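Local coordinates for carboxylic ester hydrolase (Aspergillus niger, PDB 7K4O), which hydrolyses carboxylic esters as a serine esterase of the tannase family, probably releasing gallic acid from tannins, at residues N88-G94 with K177-Q183; Y235-L241 with F331-T336; V263-D267 with L519-W523; T424-R429 with W542-L546. All blocks are in the same frame, centred on the assembly; numbering follows the deposited sequence.

Contact 1. Residues N88-G94 with K177-Q183; sequences NRWLSTG and KLYAYYQ
Asn88 opens a parallel pairing in the central sheet of the alpha/beta-hydrolase fold, where strand 89-93 lies beside strand 179-185. Its carbonyl O accepts Tyr179 N at 2.9 Å, and CD1 of Leu178 packs against its backbone carbonyl; a water joins its ND2 to Lys177 O. Arg89, on the same face as Tyr181, lays CG at the edge of that ring, and its guanidinium goes on to a salt bridge with Glu490, which Tyr181 OH also reaches. Trp90 uses both backbone groups: its N donates to Tyr179 O (2.9 Å) and its O receives Tyr181 N (2.8 Å). Strand alternation puts its side chain on the other face, with Ala180 and toward helix 144-169; there chi1 of 166° sets the indole beside its own carbonyl carbon, its CD1 edge against the Ala180 methyl, which lies near the ring plane. Leu91 reaches across with CD1, which packs on Tyr181 CB at 3.8 Å and on the backbone N and CB of Gln183. Ser92 N bonds to Tyr181 O, its own O takes Gln183 N, and its small OG accepts the indole N-H of Trp90 (NE1 to OG 2.9 Å). Thr93 turns its hydroxyl to Gly118 on the next strand. At Gly94, without a side chain, the Tyr182 phenol passes close by, its hydrogen bond going to Gly188 O and its OH lying 3.3 Å from Gly94 CA.

Contact 2. Residues Y235-L241 with F331-T336; sequences YPPPCEL and FDDAET
One direct hydrogen bond spans the contact: Thr336 OG1 donates to Pro236 O at 2.7 Å, reaching the carbonyl 33° out of its plane. Proline has no N-H, so its carbonyl is what it offers to polar partners, and a threonine hydroxyl is a compact donor for one. The chi1 of 53° sets OG1 between the backbone N and the carbonyl carbon, facing Pro236, while Thr336 CG2 lies 3.7 Å from Tyr235 CB. A water lies between Pro236 O and Ala334 O, 2.8 and 3.1 Å away.

Apolar packing follows. Leu241, in the first turn of helix 238-252, sends CD1 to Ala334 CB at 3.7 Å and to Phe331 CB at 3.8 Å; leucine and phenylalanine cross at about a right angle, with Leu241 CD2 over one face of the ring. Ala334 belongs to the type I turn Asp332 to Glu335, where a methyl suits the close approach.

Glu335, bent at chi2 (81°), lies across Pro238, its OE2 3.5 Å from Pro238 CG. Pro237 occupies the N-cap position, its O accepting Glu240 N, and a disulfide ties Cys239 to Cys285.

The contact thus joins the start of helix 238-252 to the loop before strand 337-339, whose Asp333 also bonds His222 of the gallate pocket. A rigid proline run meets a turn chiefly through carbon, while Pro236 O is bonded by the Thr336 hydroxyl and by a water.

Contact 3. Residues V263-D267 with L519-W523; sequences VARTD and LRPLW
Asp267 stands between two arginines and meets one with each oxygen. Arg520 NE donates a hydrogen bond to Asp267 OD2 at 2.9 Å, in a salt bridge across the segments, while Arg265 NE binds Asp267 OD1, also at 2.9 Å; both approach on the syn side. OD2 of this buried carboxylate has a second partner in Trp542 NE1. The two guanidinium planes stand 69° apart, and the NE atoms of Arg265 and Arg520 are 4.5 Å from each other, a closeness the shared carboxylate probably offsets. Both arginine chains are bent at chi2 and chi3, curling back so that NE faces the aspartate.

Arg265 NH1 then donates to Pro521 O, 3.0 Å away and with a fairly straight N-H (164°), though it comes from above the carbonyl plane. NH2 goes to Ser538, and Arg520 NH2 to Thr459. A water gathers Ala264 O, Thr266 N and Arg520 NH2.

Outside this network, Arg520 CB rests over one face of the Arg265 guanidinium, and Pro521 CG packs on Ala264 CB at 3.9 Å. Alanine's single methyl lets the proline ring come this near. Asp256, a calcium ligand, accepts Ala264 N. A buried salt-bridge network here joins the chain just after the calcium site to the hairpin strand 520-524.

Contact 4. Residues T424-R429 with W542-L546; sequences TAASIR and WHYDL
Arg429 extends fully from CG to NE, with CG anti to the backbone N (chi1 -172°), and so spans from helix 425-438 to the tail at Tyr544 and Leu546. Ile428, one residue earlier, has chi1 near -78°, which puts CG1 anti to the carbonyl carbon and brings CD1 over the Trp542 ring.

At the end of its chain, Arg429 NH1 donates to Tyr544 O at 3.0 Å, the oxygen lying in the guanidinium plane. Leu546 comes from the opposite direction and lays CD1 over the centre of one guanidinium face, 3.7 Å from Arg429 CZ; a flat guanidinium face takes a methyl without losing its in-plane hydrogen bonds. Two waters carry NH1 and NH2 on to Tyr544 N and Leu546 N, and NE binds Val553 O, so every nitrogen of the group is engaged.

Around Trp542, Ile428 CD1 makes an off-centre CH-pi contact, 4.2 Å from the six-membered ring's centroid. Thr424 CG2 meets Trp542 CZ3 at 3.7 Å, and Ala425 CB, short enough for close approach, touches both Trp542 CE3 and Tyr544 CE2. A water joins Ala425 O to Trp542 O.

This is a C-terminal tail packed against the first turn of the helix that follows strand 410-416 of the alpha/beta-hydrolase sheet.

In the fold
Contact 1 lies within the central sheet, between strands 89-93 and 179-185, whose latter end leads into a probable nucleophile elbow at Ser186, a residue of the gallate pocket. Contact 2 lies on the opposite side of the chain's centre, its own centre about 41 Å from that of contact 1, where helix 238-252 meets a loop before strand 337-339. Contacts 3 and 4 are about 16 Å apart between centres and touch through Asp267 and Trp542. Contact 1 closes first along the chain; the segments of contact 3 alternate with those of contacts 2 and 4. The late chain thus returns to pack beside the calcium-binding region and the sheet.

Contact 1. Residues N88-G94 with K177-Q183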
# COMPACT_ATOMS: atom_id res chain seq x y z
N ASN A 88 26.11 4.23 -4.47
CA ASN A 88 26.11 4.41 -3.00
C ASN A 88 24.64 4.46 -2.54
O ASN A 88 24.29 5.27 -1.66
CB ASN A 88 26.90 5.64 -2.51
CG ASN A 88 28.39 5.48 -2.68
OD1 ASN A 88 28.85 4.50 -3.28
ND2 ASN A 88 29.15 6.34 -2.02
N ARG A 89 23.83 3.51 -3.03
CA ARG A 89 22.41 3.42 -2.66
C ARG A 89 22.08 1.99 -2.30
O ARG A 89 22.59 1.04 -2.92
CB ARG A 89 21.51 3.95 -3.78
CG ARG A 89 21.73 5.43 -4.08
CD ARG A 89 20.90 5.92 -5.29
NE ARG A 89 21.23 7.32 -5.56
CZ ARG A 89 21.55 7.82 -6.74
NH1 ARG A 89 21.52 7.06 -7.82
NH2 ARG A 89 21.97 9.09 -6.81
N TRP A 90 21.12 1.88 -1.37
CA TRP A 90 20.46 0.62 -0.98
C TRP A 90 18.95 0.84 -1.20
O TRP A 90 18.45 1.89 -0.77
CB TRP A 90 20.77 0.27 0.48
CG TRP A 90 19.87 -0.81 1.01
CD1 TRP A 90 18.73 -0.63 1.73
CD2 TRP A 90 19.98 -2.22 0.78
NE1 TRP A 90 18.13 -1.86 2.00
CE2 TRP A 90 18.86 -2.84 1.40
CE3 TRP A 90 20.89 -3.03 0.09
CZ2 TRP A 90 18.65 -4.21 1.37
CZ3 TRP A 90 20.66 -4.40 0.02
CH2 TRP A 90 19.54 -4.99 0.64
N LEU A 91 18.26 -0.14 -1.74
CA LEU A 91 16.80 -0.13 -1.80
C LEU A 91 16.26 -1.44 -1.18
O LEU A 91 16.49 -2.54 -1.74
CB LEU A 91 16.29 -0.01 -3.24
CG LEU A 91 14.78 0.01 -3.33
CD1 LEU A 91 14.22 1.25 -2.72
CD2 LEU A 91 14.29 -0.13 -4.79
N SER A 92 15.50 -1.28 -0.10
CA SER A 92 14.62 -2.37 0.41
C SER A 92 13.32 -2.36 -0.39
O SER A 92 12.79 -1.32 -0.67
CB SER A 92 14.33 -2.17 1.92
OG SER A 92 15.44 -2.52 2.72
N THR A 93 12.76 -3.55 -0.65
CA THR A 93 11.49 -3.76 -1.35
C THR A 93 10.68 -4.76 -0.53
O THR A 93 11.26 -5.51 0.26
CB THR A 93 11.68 -4.26 -2.79
OG1 THR A 93 12.19 -5.60 -2.73
CG2 THR A 93 12.62 -3.37 -3.58
N GLY A 94 9.39 -4.71 -0.77
CA GLY A 94 8.41 -5.44 0.04
C GLY A 94 7.33 -6.12 -0.76
O GLY A 94 7.48 -6.35 -1.99
N LYS A 177 29.03 7.74 2.79
CA LYS A 177 27.57 7.73 3.04
C LYS A 177 26.90 6.69 2.11
O LYS A 177 27.02 6.74 0.87
CB LYS A 177 26.98 9.09 2.76
CG LYS A 177 25.47 9.22 2.93
CD LYS A 177 24.91 8.96 4.26
CE LYS A 177 23.45 9.39 4.44
NZ LYS A 177 22.73 8.51 5.44
N LEU A 178 26.07 5.82 2.70
CA LEU A 178 25.19 4.90 1.93
C LEU A 178 23.77 5.45 2.06
O LEU A 178 23.21 5.46 3.16
CB LEU A 178 25.29 3.48 2.48
CG LEU A 178 24.35 2.48 1.79
CD1 LEU A 178 24.69 2.29 0.31
CD2 LEU A 178 24.42 1.18 2.54
N TYR A 179 23.21 5.95 0.99
CA TYR A 179 21.81 6.43 0.99
C TYR A 179 20.89 5.22 0.89
O TYR A 179 20.98 4.43 -0.07
CB TYR A 179 21.56 7.40 -0.14
CG TYR A 179 22.26 8.74 0.03
CD1 TYR A 179 21.75 9.66 0.92
CD2 TYR A 179 23.43 9.02 -0.63
CE1 TYR A 179 22.34 10.90 1.08
CE2 TYR A 179 24.04 10.29 -0.47
CZ TYR A 179 23.50 11.19 0.40
OH TYR A 179 24.00 12.46 0.62
N ALA A 180 20.01 5.06 1.86
CA ALA A 180 19.17 3.85 1.97
C ALA A 180 17.71 4.26 1.83
O ALA A 180 17.25 5.24 2.47
CB ALA A 180 19.45 3.16 3.30
N TYR A 181 16.99 3.48 1.03
CA TYR A 181 15.60 3.78 0.63
C TYR A 181 14.74 2.53 0.79
O TYR A 181 15.24 1.41 0.83
CB TYR A 181 15.59 4.25 -0.82
CG TYR A 181 16.44 5.48 -1.08
CD1 TYR A 181 15.95 6.72 -0.75
CD2 TYR A 181 17.71 5.39 -1.63
CE1 TYR A 181 16.69 7.87 -0.97
CE2 TYR A 181 18.46 6.54 -1.85
CZ TYR A 181 17.93 7.77 -1.56
OH TYR A 181 18.66 8.90 -1.82
N TYR A 182 13.44 2.77 0.82
CA TYR A 182 12.40 1.74 0.72
C TYR A 182 11.42 2.16 -0.37
O TYR A 182 11.10 3.34 -0.51
CB TYR A 182 11.62 1.56 2.04
CG TYR A 182 10.54 0.51 1.91
CD1 TYR A 182 10.90 -0.82 1.96
CD2 TYR A 182 9.22 0.83 1.65
CE1 TYR A 182 9.96 -1.82 1.80
CE2 TYR A 182 8.26 -0.17 1.52
CZ TYR A 182 8.64 -1.49 1.59
OH TYR A 182 7.74 -2.52 1.40
N GLN A 183 10.90 1.17 -1.07
CA GLN A 183 9.81 1.41 -2.07
C GLN A 183 8.82 0.24 -2.04
O GLN A 183 9.22 -0.90 -2.30
CB GLN A 183 10.35 1.68 -3.47
CG GLN A 183 9.26 2.02 -4.49
CD GLN A 183 9.84 2.36 -5.85
OE1 GLN A 183 10.88 1.83 -6.23
NE2 GLN A 183 9.17 3.30 -6.55
O HOH W 1 28.06 8.74 -0.63
O HOH W 2 8.10 -3.30 -2.97

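Contact 2. Residues Y235-L241 with F331-T336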
# COMPACT_ATOMS: atom_id res chain seq x y z
N TYR A 235 -28.78 -8.00 -2.69
CA TYR A 235 -27.50 -8.39 -3.32
C TYR A 235 -27.45 -7.78 -4.70
O TYR A 235 -27.89 -8.38 -5.67
CB TYR A 235 -27.39 -9.90 -3.25
CG TYR A 235 -27.43 -10.39 -1.83
CD1 TYR A 235 -26.29 -10.37 -1.02
CD2 TYR A 235 -28.63 -10.77 -1.25
CE1 TYR A 235 -26.34 -10.80 0.30
CE2 TYR A 235 -28.70 -11.17 0.08
CZ TYR A 235 -27.56 -11.17 0.86
OH TYR A 235 -27.64 -11.53 2.17
N PRO A 236 -26.86 -6.57 -4.87
CA PRO A 236 -26.86 -5.92 -6.17
C PRO A 236 -26.08 -6.72 -7.20
O PRO A 236 -24.99 -7.23 -6.92
CB PRO A 236 -26.18 -4.57 -5.95
CG PRO A 236 -26.24 -4.39 -4.45
CD PRO A 236 -26.16 -5.78 -3.85
N PRO A 237 -26.62 -6.89 -8.43
CA PRO A 237 -25.81 -7.42 -9.53
C PRO A 237 -24.60 -6.50 -9.68
O PRO A 237 -24.73 -5.28 -9.56
CB PRO A 237 -26.72 -7.33 -10.77
CG PRO A 237 -28.12 -7.25 -10.20
CD PRO A 237 -27.99 -6.53 -8.86
N PRO A 238 -23.39 -7.04 -9.92
CA PRO A 238 -22.20 -6.20 -10.10
C PRO A 238 -22.43 -5.04 -11.08
O PRO A 238 -21.98 -3.94 -10.87
CB PRO A 238 -21.17 -7.17 -10.66
CG PRO A 238 -21.56 -8.50 -10.05
CD PRO A 238 -23.08 -8.47 -10.03
N CYS A 239 -23.19 -5.30 -12.15
CA CYS A 239 -23.44 -4.30 -13.22
C CYS A 239 -24.19 -3.10 -12.65
O CYS A 239 -23.94 -1.97 -13.09
CB CYS A 239 -24.26 -4.95 -14.33
SG CYS A 239 -24.25 -3.97 -15.84
N GLU A 240 -25.10 -3.31 -11.70
CA GLU A 240 -25.87 -2.19 -11.14
C GLU A 240 -24.92 -1.23 -10.42
O GLU A 240 -25.09 -0.00 -10.55
CB GLU A 240 -26.96 -2.74 -10.22
CG GLU A 240 -27.79 -1.67 -9.56
CD GLU A 240 -28.91 -2.26 -8.71
OE1 GLU A 240 -28.70 -3.33 -8.12
OE2 GLU A 240 -30.01 -1.65 -8.67
N LEU A 241 -24.00 -1.77 -9.61
CA LEU A 241 -23.03 -0.92 -8.86
C LEU A 241 -22.05 -0.28 -9.84
O LEU A 241 -21.71 0.90 -9.61
CB LEU A 241 -22.33 -1.79 -7.81
CG LEU A 241 -23.29 -2.26 -6.71
CD1 LEU A 241 -22.62 -3.12 -5.65
CD2 LEU A 241 -23.98 -1.09 -6.06
N PHE A 331 -16.97 -1.08 -6.57
CA PHE A 331 -17.61 -1.81 -5.45
C PHE A 331 -17.11 -3.25 -5.41
O PHE A 331 -17.92 -4.21 -5.50
CB PHE A 331 -19.13 -1.72 -5.59
CG PHE A 331 -19.71 -0.39 -5.21
CD1 PHE A 331 -19.82 0.63 -6.14
CD2 PHE A 331 -20.18 -0.17 -3.93
CE1 PHE A 331 -20.34 1.86 -5.78
CE2 PHE A 331 -20.70 1.06 -3.58
CZ PHE A 331 -20.79 2.07 -4.50
N ASP A 332 -15.80 -3.47 -5.19
CA ASP A 332 -15.22 -4.82 -5.19
C ASP A 332 -15.67 -5.61 -3.97
O ASP A 332 -16.00 -6.78 -4.13
CB ASP A 332 -13.68 -4.80 -5.25
CG ASP A 332 -13.12 -4.57 -6.64
OD1 ASP A 332 -13.56 -3.61 -7.29
OD2 ASP A 332 -12.22 -5.34 -7.06
N ASP A 333 -15.65 -4.99 -2.78
CA ASP A 333 -16.04 -5.67 -1.53
C ASP A 333 -17.49 -6.15 -1.69
O ASP A 333 -17.83 -7.23 -1.15
CB ASP A 333 -15.94 -4.75 -0.33
CG ASP A 333 -14.50 -4.63 0.23
OD1 ASP A 333 -13.58 -5.33 -0.31
OD2 ASP A 333 -14.37 -3.87 1.19
N ALA A 334 -18.29 -5.37 -2.41
CA ALA A 334 -19.75 -5.64 -2.54
C ALA A 334 -20.04 -6.76 -3.54
O ALA A 334 -21.25 -7.15 -3.66
CB ALA A 334 -20.50 -4.38 -2.93
N GLU A 335 -19.05 -7.24 -4.27
CA GLU A 335 -19.24 -8.23 -5.36
C GLU A 335 -20.14 -9.36 -4.86
O GLU A 335 -19.92 -9.92 -3.77
CB GLU A 335 -17.93 -8.83 -5.85
CG GLU A 335 -18.10 -9.63 -7.15
CD GLU A 335 -18.15 -8.78 -8.43
OE1 GLU A 335 -18.07 -7.51 -8.35
OE2 GLU A 335 -18.26 -9.38 -9.50
N THR A 336 -21.21 -9.63 -5.62
CA THR A 336 -22.15 -10.75 -5.34
C THR A 336 -21.84 -11.90 -6.29
O THR A 336 -21.06 -11.74 -7.21
CB THR A 336 -23.59 -10.24 -5.47
OG1 THR A 336 -23.74 -9.61 -6.76
CG2 THR A 336 -23.90 -9.27 -4.37
O HOH W 3 -22.27 -6.72 -6.53

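Contact 3. Residues V263-D267 with L519-W523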
# COMPACT_ATOMS: atom_id res chain seq x y z
N VAL A 263 -11.86 11.91 -12.03
CA VAL A 263 -12.28 12.65 -10.82
C VAL A 263 -11.08 12.87 -9.90
O VAL A 263 -10.71 11.94 -9.15
CB VAL A 263 -13.41 11.87 -10.14
CG1 VAL A 263 -13.84 12.54 -8.85
CG2 VAL A 263 -14.58 11.70 -11.12
N ALA A 264 -10.53 14.07 -9.94
CA ALA A 264 -9.40 14.48 -9.08
C ALA A 264 -9.93 15.01 -7.77
O ALA A 264 -9.13 15.25 -6.88
CB ALA A 264 -8.57 15.54 -9.77
N ARG A 265 -11.24 15.30 -7.67
CA ARG A 265 -11.81 15.86 -6.42
C ARG A 265 -12.93 14.92 -5.96
O ARG A 265 -14.14 15.30 -6.04
CB ARG A 265 -12.22 17.32 -6.61
CG ARG A 265 -11.02 18.22 -6.88
CD ARG A 265 -10.15 18.46 -5.66
NE ARG A 265 -10.81 19.20 -4.63
CZ ARG A 265 -10.93 20.51 -4.57
NH1 ARG A 265 -10.35 21.28 -5.47
NH2 ARG A 265 -11.61 21.06 -3.58
N THR A 266 -12.54 13.79 -5.37
CA THR A 266 -13.52 12.86 -4.76
C THR A 266 -14.08 13.47 -3.49
O THR A 266 -15.18 13.00 -3.06
CB THR A 266 -12.92 11.47 -4.50
OG1 THR A 266 -11.87 11.66 -3.55
CG2 THR A 266 -12.49 10.80 -5.77
N ASP A 267 -13.45 14.47 -2.91
CA ASP A 267 -13.96 15.23 -1.75
C ASP A 267 -15.19 16.03 -2.23
O ASP A 267 -16.26 15.95 -1.59
CB ASP A 267 -12.88 16.11 -1.13
CG ASP A 267 -11.87 16.75 -2.08
OD1 ASP A 267 -12.22 17.00 -3.28
OD2 ASP A 267 -10.71 16.95 -1.63
N LEU A 519 -3.44 20.59 0.42
CA LEU A 519 -3.92 21.27 -0.79
C LEU A 519 -4.62 20.25 -1.67
O LEU A 519 -4.32 19.03 -1.63
CB LEU A 519 -2.72 21.92 -1.51
CG LEU A 519 -1.94 22.94 -0.67
CD1 LEU A 519 -0.71 23.41 -1.45
CD2 LEU A 519 -2.82 24.13 -0.30
N ARG A 520 -5.56 20.72 -2.49
CA ARG A 520 -6.27 19.87 -3.48
C ARG A 520 -6.11 20.47 -4.88
O ARG A 520 -5.94 21.70 -4.99
CB ARG A 520 -7.78 19.80 -3.21
CG ARG A 520 -8.23 19.46 -1.81
CD ARG A 520 -7.63 18.20 -1.24
NE ARG A 520 -7.85 17.01 -2.03
CZ ARG A 520 -6.86 16.17 -2.40
NH1 ARG A 520 -5.59 16.42 -2.07
NH2 ARG A 520 -7.16 15.10 -3.08
N PRO A 521 -6.21 19.66 -5.95
CA PRO A 521 -6.03 20.17 -7.31
C PRO A 521 -7.28 20.90 -7.80
O PRO A 521 -8.39 20.48 -7.55
CB PRO A 521 -5.80 18.93 -8.15
CG PRO A 521 -6.48 17.82 -7.38
CD PRO A 521 -6.26 18.20 -5.94
N LEU A 522 -7.06 21.99 -8.52
CA LEU A 522 -8.17 22.68 -9.22
C LEU A 522 -7.60 23.24 -10.51
O LEU A 522 -6.56 23.95 -10.46
CB LEU A 522 -8.72 23.77 -8.31
CG LEU A 522 -9.96 24.49 -8.85
CD1 LEU A 522 -11.08 23.49 -9.00
CD2 LEU A 522 -10.34 25.65 -7.92
N TRP A 523 -8.18 22.85 -11.64
CA TRP A 523 -7.73 23.38 -12.96
C TRP A 523 -8.54 24.64 -13.30
O TRP A 523 -9.76 24.68 -13.02
CB TRP A 523 -7.84 22.34 -14.05
CG TRP A 523 -7.01 21.10 -13.82
CD1 TRP A 523 -7.29 20.07 -12.96
CD2 TRP A 523 -5.83 20.69 -14.54
NE1 TRP A 523 -6.36 19.07 -13.08
CE2 TRP A 523 -5.45 19.43 -14.03
CE3 TRP A 523 -5.05 21.27 -15.53
CZ2 TRP A 523 -4.31 18.75 -14.48
CZ3 TRP A 523 -3.93 20.60 -15.99
CH2 TRP A 523 -3.55 19.36 -15.46
O HOH W 4 -9.67 13.99 -4.41

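Contact 4. Residues T424-R429 with W542-L546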
# COMPACT_ATOMS: atom_id res chain seq x y z
N THR A 424 -8.93 5.59 0.50
CA THR A 424 -8.00 6.73 0.40
C THR A 424 -7.92 7.50 1.71
O THR A 424 -6.81 7.97 2.08
CB THR A 424 -8.39 7.65 -0.77
OG1 THR A 424 -8.72 6.84 -1.90
CG2 THR A 424 -7.26 8.61 -1.08
N ALA A 425 -9.05 7.70 2.41
CA ALA A 425 -9.06 8.45 3.66
C ALA A 425 -8.19 7.79 4.73
O ALA A 425 -7.84 8.47 5.70
CB ALA A 425 -10.50 8.65 4.09
N ALA A 426 -7.87 6.51 4.60
CA ALA A 426 -7.01 5.81 5.59
C ALA A 426 -5.63 6.48 5.61
O ALA A 426 -5.03 6.53 6.71
CB ALA A 426 -6.87 4.38 5.31
N SER A 427 -5.17 6.96 4.47
CA SER A 427 -3.82 7.60 4.40
C SER A 427 -3.87 8.99 4.98
O SER A 427 -2.96 9.37 5.73
CB SER A 427 -3.27 7.58 2.98
OG SER A 427 -2.91 6.27 2.58
N ILE A 428 -4.89 9.81 4.64
CA ILE A 428 -5.01 11.14 5.25
C ILE A 428 -5.03 11.00 6.77
O ILE A 428 -4.39 11.78 7.49
CB ILE A 428 -6.28 11.87 4.73
CG1 ILE A 428 -6.10 12.45 3.32
CG2 ILE A 428 -6.61 12.97 5.68
CD1 ILE A 428 -5.96 11.48 2.24
N ARG A 429 -5.79 10.03 7.28
CA ARG A 429 -5.92 9.92 8.73
C ARG A 429 -4.56 9.76 9.41
O ARG A 429 -4.32 10.33 10.47
CB ARG A 429 -6.86 8.78 9.13
CG ARG A 429 -7.11 8.83 10.64
CD ARG A 429 -8.10 7.75 11.06
NE ARG A 429 -8.41 7.83 12.46
CZ ARG A 429 -9.42 8.55 12.99
NH1 ARG A 429 -10.27 9.21 12.22
NH2 ARG A 429 -9.61 8.56 14.30
N TRP A 542 -12.44 14.87 4.52
CA TRP A 542 -11.47 13.75 4.64
C TRP A 542 -11.25 13.38 6.10
O TRP A 542 -10.38 12.50 6.35
CB TRP A 542 -10.12 14.13 4.02
CG TRP A 542 -10.08 14.23 2.54
CD1 TRP A 542 -10.18 15.37 1.79
CD2 TRP A 542 -9.84 13.17 1.61
NE1 TRP A 542 -10.09 15.08 0.47
CE2 TRP A 542 -9.85 13.73 0.31
CE3 TRP A 542 -9.70 11.79 1.73
CZ2 TRP A 542 -9.69 12.96 -0.83
CZ3 TRP A 542 -9.53 11.02 0.61
CH2 TRP A 542 -9.52 11.60 -0.66
N HIS A 543 -11.86 14.10 7.03
CA HIS A 543 -11.60 13.92 8.47
C HIS A 543 -12.81 13.26 9.10
O HIS A 543 -13.94 13.76 8.88
CB HIS A 543 -11.30 15.22 9.15
CG HIS A 543 -10.01 15.85 8.72
ND1 HIS A 543 -9.74 17.19 8.96
CD2 HIS A 543 -8.91 15.33 8.11
CE1 HIS A 543 -8.52 17.47 8.50
NE2 HIS A 543 -7.99 16.35 7.97
N TYR A 544 -12.60 12.22 9.89
CA TYR A 544 -13.69 11.43 10.48
C TYR A 544 -13.55 11.34 11.99
O TYR A 544 -12.48 11.16 12.54
CB TYR A 544 -13.80 10.06 9.83
CG TYR A 544 -14.16 10.16 8.37
CD1 TYR A 544 -15.48 10.27 7.99
CD2 TYR A 544 -13.18 10.25 7.38
CE1 TYR A 544 -15.84 10.40 6.66
CE2 TYR A 544 -13.52 10.38 6.05
CZ TYR A 544 -14.87 10.48 5.69
OH TYR A 544 -15.22 10.61 4.38
N ASP A 545 -14.69 11.50 12.66
CA ASP A 545 -14.80 11.32 14.11
C ASP A 545 -15.28 9.89 14.37
O ASP A 545 -16.48 9.57 14.09
CB ASP A 545 -15.75 12.36 14.71
CG ASP A 545 -15.98 12.15 16.20
OD1 ASP A 545 -15.22 11.41 16.84
OD2 ASP A 545 -16.95 12.73 16.69
N LEU A 546 -14.39 9.01 14.83
CA LEU A 546 -14.77 7.59 15.05
C LEU A 546 -15.34 7.47 16.46
O LEU A 546 -14.71 6.90 17.38
CB LEU A 546 -13.54 6.69 14.84
CG LEU A 546 -12.87 6.88 13.47
CD1 LEU A 546 -11.82 5.80 13.24
CD2 LEU A 546 -13.87 6.81 12.34
O HOH W 5 -9.30 10.26 7.19
O HOH W 6 -9.95 10.82 9.79
O HOH W 7 -11.77 10.02 15.55